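Local coordinates for protein MJ1225 (Methanocaldococcus jannaschii, PDB 3KH5) that binds AMP and ADP, mostly in sites formed by its four CBS motifs, and is probably an archaeal relative of the gamma subunit of AMP-activated protein kinase, at residues D56-M61 / D169-M174; T29-K34 / D198-L203. All blocks are in the same frame, centred on the assembly; numbering follows the deposited sequence.

Contact 1 (D56-M61 / D169-M174); sequences DIVDFM and DVARTM. With ADP (adenosine-5'-diphosphate), chain D.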
loop_
_atom_site.group_PDB
_atom_site.type_symbol
_atom_site.label_atom_id
_atom_site.label_comp_id
_atom_site.label_asym_id
_atom_site.label_seq_id
_atom_site.Cartn_x
_atom_site.Cartn_y
_atom_site.Cartn_z
ATOM N N ASP A 56 1.912 7.352 2.198
ATOM C CA ASP A 56 2.137 8.656 2.815
ATOM C C ASP A 56 3.621 8.900 3.061
ATOM O O ASP A 56 4.099 10.033 2.960
ATOM C CB ASP A 56 1.391 8.746 4.139
ATOM C CG ASP A 56 -0.104 8.697 3.964
ATOM O OD1 ASP A 56 -0.635 9.526 3.196
ATOM O OD2 ASP A 56 -0.750 7.841 4.607
ATOM N N ILE A 57 4.335 7.830 3.405
ATOM C CA ILE A 57 5.777 7.898 3.629
ATOM C C ILE A 57 6.497 8.140 2.305
ATOM O O ILE A 57 7.443 8.926 2.248
ATOM C CB ILE A 57 6.341 6.611 4.301
ATOM C CG1 ILE A 57 5.686 6.351 5.669
ATOM C CG2 ILE A 57 7.887 6.670 4.408
ATOM C CD1 ILE A 57 5.953 7.413 6.743
ATOM N N VAL A 58 6.047 7.466 1.247
ATOM C CA VAL A 58 6.587 7.672 -0.108
ATOM C C VAL A 58 6.365 9.113 -0.604
ATOM O O VAL A 58 7.227 9.692 -1.274
ATOM C CB VAL A 58 6.029 6.623 -1.111
ATOM C CG1 VAL A 58 6.400 6.962 -2.554
ATOM C CG2 VAL A 58 6.546 5.238 -0.758
ATOM N N ASP A 59 5.210 9.675 -0.261
ATOM C CA ASP A 59 4.879 11.084 -0.495
ATOM C C ASP A 59 5.890 12.006 0.221
ATOM O O ASP A 59 6.551 12.845 -0.405
ATOM C CB ASP A 59 3.444 11.294 0.019
ATOM C CG ASP A 59 2.871 12.666 -0.301
ATOM O OD1 ASP A 59 3.625 13.654 -0.385
ATOM O OD2 ASP A 59 1.630 12.757 -0.430
ATOM N N PHE A 60 5.991 11.817 1.535
ATOM C CA PHE A 60 6.945 12.493 2.414
ATOM C C PHE A 60 8.395 12.444 1.914
ATOM O O PHE A 60 9.114 13.439 1.986
ATOM C CB PHE A 60 6.826 11.848 3.800
ATOM C CG PHE A 60 7.842 12.310 4.801
ATOM C CD1 PHE A 60 7.819 13.609 5.298
ATOM C CD2 PHE A 60 8.794 11.420 5.295
ATOM C CE1 PHE A 60 8.750 14.025 6.245
ATOM C CE2 PHE A 60 9.730 11.825 6.243
ATOM C CZ PHE A 60 9.707 13.130 6.720
ATOM N N MET A 61 8.807 11.287 1.401
ATOM C CA MET A 61 10.173 11.088 0.915
ATOM C C MET A 61 10.503 11.862 -0.360
ATOM O O MET A 61 11.677 11.987 -0.718
ATOM C CB MET A 61 10.433 9.602 0.671
ATOM C CG MET A 61 10.824 8.801 1.906
ATOM S SD MET A 61 10.700 7.006 1.654
ATOM C CE MET A 61 10.894 6.853 -0.129
ATOM N N ASP A 169 11.813 9.795 -8.642
ATOM C CA ASP A 169 10.869 9.912 -9.766
ATOM C C ASP A 169 9.811 8.817 -9.755
ATOM O O ASP A 169 8.651 9.070 -10.075
ATOM C CB ASP A 169 11.602 9.916 -11.115
ATOM C CG ASP A 169 12.555 11.094 -11.267
ATOM O OD1 ASP A 169 12.170 12.240 -10.938
ATOM O OD2 ASP A 169 13.696 10.875 -11.725
ATOM N N VAL A 170 10.217 7.598 -9.404
ATOM C CA VAL A 170 9.264 6.509 -9.212
ATOM C C VAL A 170 8.282 6.848 -8.086
ATOM O O VAL A 170 7.094 6.546 -8.191
ATOM C CB VAL A 170 9.980 5.169 -8.935
ATOM C CG1 VAL A 170 8.982 4.072 -8.565
ATOM C CG2 VAL A 170 10.788 4.755 -10.148
ATOM N N ALA A 171 8.779 7.484 -7.021
ATOM C CA ALA A 171 7.940 7.917 -5.895
ATOM C C ALA A 171 6.831 8.873 -6.332
ATOM O O ALA A 171 5.691 8.783 -5.862
ATOM C CB ALA A 171 8.796 8.560 -4.812
ATOM N N ARG A 172 7.192 9.806 -7.209
ATOM C CA ARG A 172 6.239 10.710 -7.835
ATOM C C ARG A 172 5.184 9.929 -8.587
ATOM O O ARG A 172 3.991 10.174 -8.425
ATOM C CB ARG A 172 6.970 11.610 -8.814
ATOM C CG ARG A 172 7.745 12.698 -8.156
ATOM C CD ARG A 172 6.948 13.963 -8.235
ATOM N NE ARG A 172 7.822 15.032 -8.685
ATOM C CZ ARG A 172 7.674 16.309 -8.361
ATOM N NH1 ARG A 172 6.676 16.694 -7.575
ATOM N NH2 ARG A 172 8.532 17.209 -8.825
ATOM N N THR A 173 5.637 8.980 -9.406
ATOM C CA THR A 173 4.738 8.159 -10.205
ATOM C C THR A 173 3.749 7.424 -9.312
ATOM O O THR A 173 2.559 7.396 -9.613
ATOM C CB THR A 173 5.503 7.154 -11.097
ATOM O OG1 THR A 173 6.451 7.856 -11.908
ATOM C CG2 THR A 173 4.552 6.396 -12.011
ATOM N N MET A 174 4.237 6.847 -8.214
ATOM C CA MET A 174 3.368 6.111 -7.296
ATOM C C MET A 174 2.316 7.024 -6.671
ATOM O O MET A 174 1.121 6.713 -6.681
ATOM C CB MET A 174 4.187 5.446 -6.182
ATOM C CG MET A 174 5.002 4.235 -6.603
ATOM S SD MET A 174 5.933 3.550 -5.212
ATOM C CE MET A 174 6.679 2.127 -6.013
HETATM P PB ADP D . -4.880 1.836 -0.197
HETATM O O1B ADP D . -5.267 1.930 -1.634
HETATM O O2B ADP D . -3.990 0.504 0.094
HETATM O O3B ADP D . -6.134 1.753 0.822
HETATM P PA ADP D . -2.520 3.021 0.026
HETATM O O1A ADP D . -1.894 3.550 -1.206
HETATM O O2A ADP D . -1.569 2.964 1.348
HETATM O O3A ADP D . -4.074 3.094 0.326
HETATM O "O5'" ADP D . -2.660 4.597 0.494
HETATM C "C5'" ADP D . -2.982 5.711 -0.398
HETATM C "C4'" ADP D . -3.488 6.963 0.383
HETATM O "O4'" ADP D . -4.839 6.671 0.865
HETATM C "C3'" ADP D . -2.649 7.360 1.617
HETATM O "O3'" ADP D . -2.562 8.790 1.678
HETATM C "C2'" ADP D . -3.465 6.804 2.789
HETATM O "O2'" ADP D . -3.267 7.558 3.997
HETATM C "C1'" ADP D . -4.891 6.980 2.279
HETATM N N9 ADP D . -5.824 6.026 2.950
HETATM C C8 ADP D . -5.705 4.703 3.111
HETATM N N7 ADP D . -6.776 4.239 3.767
HETATM C C5 ADP D . -7.572 5.272 4.020
HETATM C C6 ADP D . -8.799 5.425 4.654
HETATM N N6 ADP D . -9.433 4.379 5.177
HETATM N N1 ADP D . -9.335 6.656 4.731
HETATM C C2 ADP D . -8.721 7.716 4.218
HETATM N N3 ADP D . -7.552 7.603 3.607
HETATM C C4 ADP D . -6.965 6.401 3.498
#
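Val58 and Ala171 bring two helices together, their CA atoms 5.9 Å apart and the closest pair between 56-61 and 169-174. The first segment lies on helix 54-63 and widens to a pi-type turn at 59-61; the second lies on helix 167-177. One comes from the first CBS motif and the other from the third, so this is helix packing between CBS motifs. No hydrogen bond crosses, and the contact is small, apolar and buried. Val58 carries it through one methyl: CG1, anti to the backbone N (chi1 171°), rests on Ala171 CB at 3.7 Å. The small alanine lets the valine come this close to the helix backbone, with Ala171 CA only 3.8 Å from Val58 CG1. Met174 adds a looser touch, its SD 4.4 Å from the same Val58 CG1, while its side chain also packs on Leu182. Asp56, two residues before Val58, meets an ADP ribose. Its carboxylate is also held by the backbone N of Thr53 and by a salt bridge to Lys66. An alanine at Asp56 would remove both carboxylate oxygens and is likely to leave the ribose hydroxyls without their acceptors and Lys66 without its charge mate. Each hydroxyl has its own oxygen: O3' of ADP donates to Asp56 OD1 and O2' of ADP to Asp56 OD2, both at 2.6 Å.

Contact 2 (T29-K34 / D198-L203); sequences TMNENK and DFIKLL. With AMP (adenosine monophosphate), chain C.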
loop_
_atom_site.group_PDB
_atom_site.type_symbol
_atom_site.label_atom_id
_atom_site.label_comp_id
_atom_site.label_asym_id
_atom_site.label_seq_id
_atom_site.Cartn_x
_atom_site.Cartn_y
_atom_site.Cartn_z
ATOM N N THR A 29 7.237 1.138 13.708
ATOM C CA THR A 29 6.003 0.406 13.947
ATOM C C THR A 29 5.590 -0.353 12.675
ATOM O O THR A 29 5.305 -1.560 12.732
ATOM C CB THR A 29 4.890 1.352 14.466
ATOM O OG1 THR A 29 5.385 2.106 15.582
ATOM C CG2 THR A 29 3.665 0.568 14.906
ATOM N N MET A 30 5.602 0.340 11.533
ATOM C CA MET A 30 5.282 -0.260 10.231
ATOM C C MET A 30 6.178 -1.436 9.901
ATOM O O MET A 30 5.698 -2.538 9.622
ATOM C CB MET A 30 5.428 0.762 9.104
ATOM C CG MET A 30 4.285 1.732 8.980
ATOM S SD MET A 30 4.454 2.711 7.481
ATOM C CE MET A 30 3.501 1.718 6.340
ATOM N N ASN A 31 7.484 -1.179 9.916
ATOM C CA ASN A 31 8.479 -2.176 9.552
ATOM C C ASN A 31 8.480 -3.372 10.480
ATOM O O ASN A 31 8.659 -4.505 10.032
ATOM C CB ASN A 31 9.880 -1.561 9.501
ATOM C CG ASN A 31 10.227 -1.031 8.130
ATOM O OD1 ASN A 31 9.343 -0.700 7.343
ATOM N ND2 ASN A 31 11.521 -0.953 7.833
ATOM N N GLU A 32 8.279 -3.115 11.770
ATOM C CA GLU A 32 8.336 -4.167 12.780
ATOM C C GLU A 32 7.145 -5.102 12.688
ATOM O O GLU A 32 7.308 -6.310 12.505
ATOM C CB GLU A 32 8.428 -3.575 14.187
ATOM C CG GLU A 32 9.841 -3.196 14.605
ATOM C CD GLU A 32 9.886 -2.336 15.859
ATOM O OE1 GLU A 32 8.950 -2.415 16.687
ATOM O OE2 GLU A 32 10.868 -1.581 16.020
ATOM N N ASN A 33 5.949 -4.531 12.804
ATOM C CA ASN A 33 4.710 -5.298 12.823
ATOM C C ASN A 33 4.291 -5.849 11.462
ATOM O O ASN A 33 3.334 -6.625 11.378
ATOM C CB ASN A 33 3.583 -4.442 13.401
ATOM C CG ASN A 33 3.838 -4.043 14.836
ATOM O OD1 ASN A 33 3.715 -4.858 15.751
ATOM N ND2 ASN A 33 4.192 -2.781 15.045
ATOM N N LYS A 34 5.003 -5.442 10.409
ATOM C CA LYS A 34 4.709 -5.833 9.020
ATOM C C LYS A 34 3.396 -5.241 8.495
ATOM O O LYS A 34 2.995 -5.506 7.356
ATOM C CB LYS A 34 4.720 -7.359 8.851
ATOM C CG LYS A 34 5.476 -7.825 7.601
ATOM C CD LYS A 34 4.881 -9.135 7.073
ATOM C CE LYS A 34 5.680 -9.666 5.887
ATOM N NZ LYS A 34 5.682 -8.734 4.716
ATOM N N ASP A 198 8.994 -1.554 -0.547
ATOM C CA ASP A 198 10.418 -1.559 -0.888
ATOM C C ASP A 198 11.097 -0.255 -0.479
ATOM O O ASP A 198 12.251 -0.258 -0.042
ATOM C CB ASP A 198 10.599 -1.780 -2.393
ATOM C CG ASP A 198 10.155 -3.159 -2.838
ATOM O OD1 ASP A 198 10.526 -4.150 -2.175
ATOM O OD2 ASP A 198 9.436 -3.259 -3.856
ATOM N N PHE A 199 10.373 0.854 -0.626
ATOM C CA PHE A 199 10.900 2.162 -0.259
ATOM C C PHE A 199 11.058 2.294 1.277
ATOM O O PHE A 199 12.057 2.870 1.742
ATOM C CB PHE A 199 10.089 3.312 -0.910
ATOM C CG PHE A 199 10.167 3.355 -2.442
ATOM C CD1 PHE A 199 10.988 2.474 -3.155
ATOM C CD2 PHE A 199 9.439 4.304 -3.164
ATOM C CE1 PHE A 199 11.060 2.521 -4.553
ATOM C CE2 PHE A 199 9.510 4.361 -4.565
ATOM C CZ PHE A 199 10.323 3.465 -5.256
ATOM N N ILE A 200 10.111 1.732 2.049
ATOM C CA ILE A 200 10.225 1.695 3.525
ATOM C C ILE A 200 11.379 0.809 3.983
ATOM O O ILE A 200 12.118 1.158 4.921
ATOM C CB ILE A 200 8.966 1.115 4.247
ATOM C CG1 ILE A 200 7.634 1.638 3.649
ATOM C CG2 ILE A 200 9.016 1.428 5.770
ATOM C CD1 ILE A 200 7.439 3.136 3.798
ATOM N N LYS A 201 11.503 -0.354 3.346
ATOM C CA LYS A 201 12.544 -1.322 3.674
ATOM C C LYS A 201 13.926 -0.739 3.420
ATOM O O LYS A 201 14.861 -0.997 4.182
ATOM C CB LYS A 201 12.370 -2.603 2.859
ATOM C CG LYS A 201 11.204 -3.482 3.282
ATOM C CD LYS A 201 11.064 -4.650 2.316
ATOM C CE LYS A 201 10.211 -5.767 2.898
ATOM N NZ LYS A 201 10.017 -6.872 1.915
ATOM N N LEU A 202 14.049 0.040 2.346
ATOM C CA LEU A 202 15.293 0.736 2.044
ATOM C C LEU A 202 15.680 1.679 3.184
ATOM O O LEU A 202 16.846 1.739 3.566
ATOM C CB LEU A 202 15.194 1.497 0.717
ATOM C CG LEU A 202 16.486 2.156 0.211
ATOM C CD1 LEU A 202 17.612 1.137 0.009
ATOM C CD2 LEU A 202 16.231 2.906 -1.079
ATOM N N LEU A 203 14.693 2.392 3.729
ATOM C CA LEU A 203 14.912 3.327 4.833
ATOM C C LEU A 203 15.455 2.660 6.089
ATOM O O LEU A 203 16.329 3.210 6.761
ATOM C CB LEU A 203 13.625 4.081 5.166
ATOM C CG LEU A 203 13.272 5.263 4.262
ATOM C CD1 LEU A 203 12.026 5.950 4.788
ATOM C CD2 LEU A 203 14.428 6.258 4.150
HETATM P P AMP C . 3.428 -5.143 -0.925
HETATM O O1P AMP C . 2.995 -5.291 0.488
HETATM O O2P AMP C . 3.528 -3.586 -1.343
HETATM O O3P AMP C . 2.368 -5.790 -1.967
HETATM O "O5'" AMP C . 4.866 -5.782 -1.239
HETATM C "C5'" AMP C . 5.627 -6.548 -0.274
HETATM C "C4'" AMP C . 6.796 -7.244 -0.976
HETATM O "O4'" AMP C . 6.184 -8.124 -1.963
HETATM C "C3'" AMP C . 7.587 -6.166 -1.741
HETATM O "O3'" AMP C . 9.004 -6.428 -1.668
HETATM C "C2'" AMP C . 7.100 -6.332 -3.179
HETATM O "O2'" AMP C . 8.147 -6.003 -4.099
HETATM C "C1'" AMP C . 6.764 -7.825 -3.243
HETATM N N9 AMP C . 5.756 -8.142 -4.297
HETATM C C8 AMP C . 4.576 -7.542 -4.485
HETATM N N7 AMP C . 3.950 -8.095 -5.524
HETATM C C5 AMP C . 4.740 -9.051 -5.999
HETATM C C6 AMP C . 4.625 -9.950 -7.048
HETATM N N6 AMP C . 3.537 -9.946 -7.817
HETATM N N1 AMP C . 5.627 -10.820 -7.271
HETATM C C2 AMP C . 6.717 -10.831 -6.506
HETATM N N3 AMP C . 6.856 -9.985 -5.495
HETATM C C4 AMP C . 5.887 -9.090 -5.221
#
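Asn31 meets Ile200 where helix 23-33 runs past helix 196-203, and van der Waals packing is all that joins 29-34 to 198-203. The Asn31 amide crosses the CG2 methyl of Ile200, so closely in the model that the exact fit is doubtful. That methyl stands anti to the backbone N (chi1 of the CG1 branch -43°), which turns it toward the asparagine. Beside it, Asn31 ND2 comes within 4.3 Å of Lys201 CA. Asn31 OD1, although set against Ile200, accepts a hydrogen bond from Arg36 NH2 of its own side of the chain.

The two helices belong to the first and third CBS motifs, and the second of them carries the aspartate that reads the ribose in a CBS nucleotide site. Among the hydrogen bonds, Asp198 takes AMP O3' on OD1 at 2.8 Å and AMP O2' on OD2 at 3.0 Å, with Thr195 N as a further donor to OD2. On the first helix, Thr29 O accepts from both Asn33 N and Asn33 ND2, which approach from opposite faces of its carbonyl plane; the side-chain bond is 2.8 Å long and bent (148° at the hydrogen).

Charge gathers on the side facing the nucleotide. Lys201, extended beyond CG, brings its NZ to 3.7 Å from AMP O3', and Lys34 NZ lies 5.5 Å from Lys201 NZ.

How the contacts relate
Contacts 1 and 2, centred 15 Å apart, form one continuous apolar layer, because helix 196-203 of contact 2 packs against both helices of contact 1. Ile57 CG2 meets Ile200 CD1 at 3.6 Å, and Met61 SD meets Leu203 CD1 at the same distance; on the other helix, Val170 CG1 touches Phe199 CZ, also at 3.6 Å. Along the chain contact 1 is nested within the loop that contact 2 closes. Both nucleotides sit to one side of this layer, and each contact supplies one ribose-binding aspartate: Asp56 for ADP, Asp198 for AMP. Arg180 lines both of these pockets, a further tie between the first and third CBS motifs.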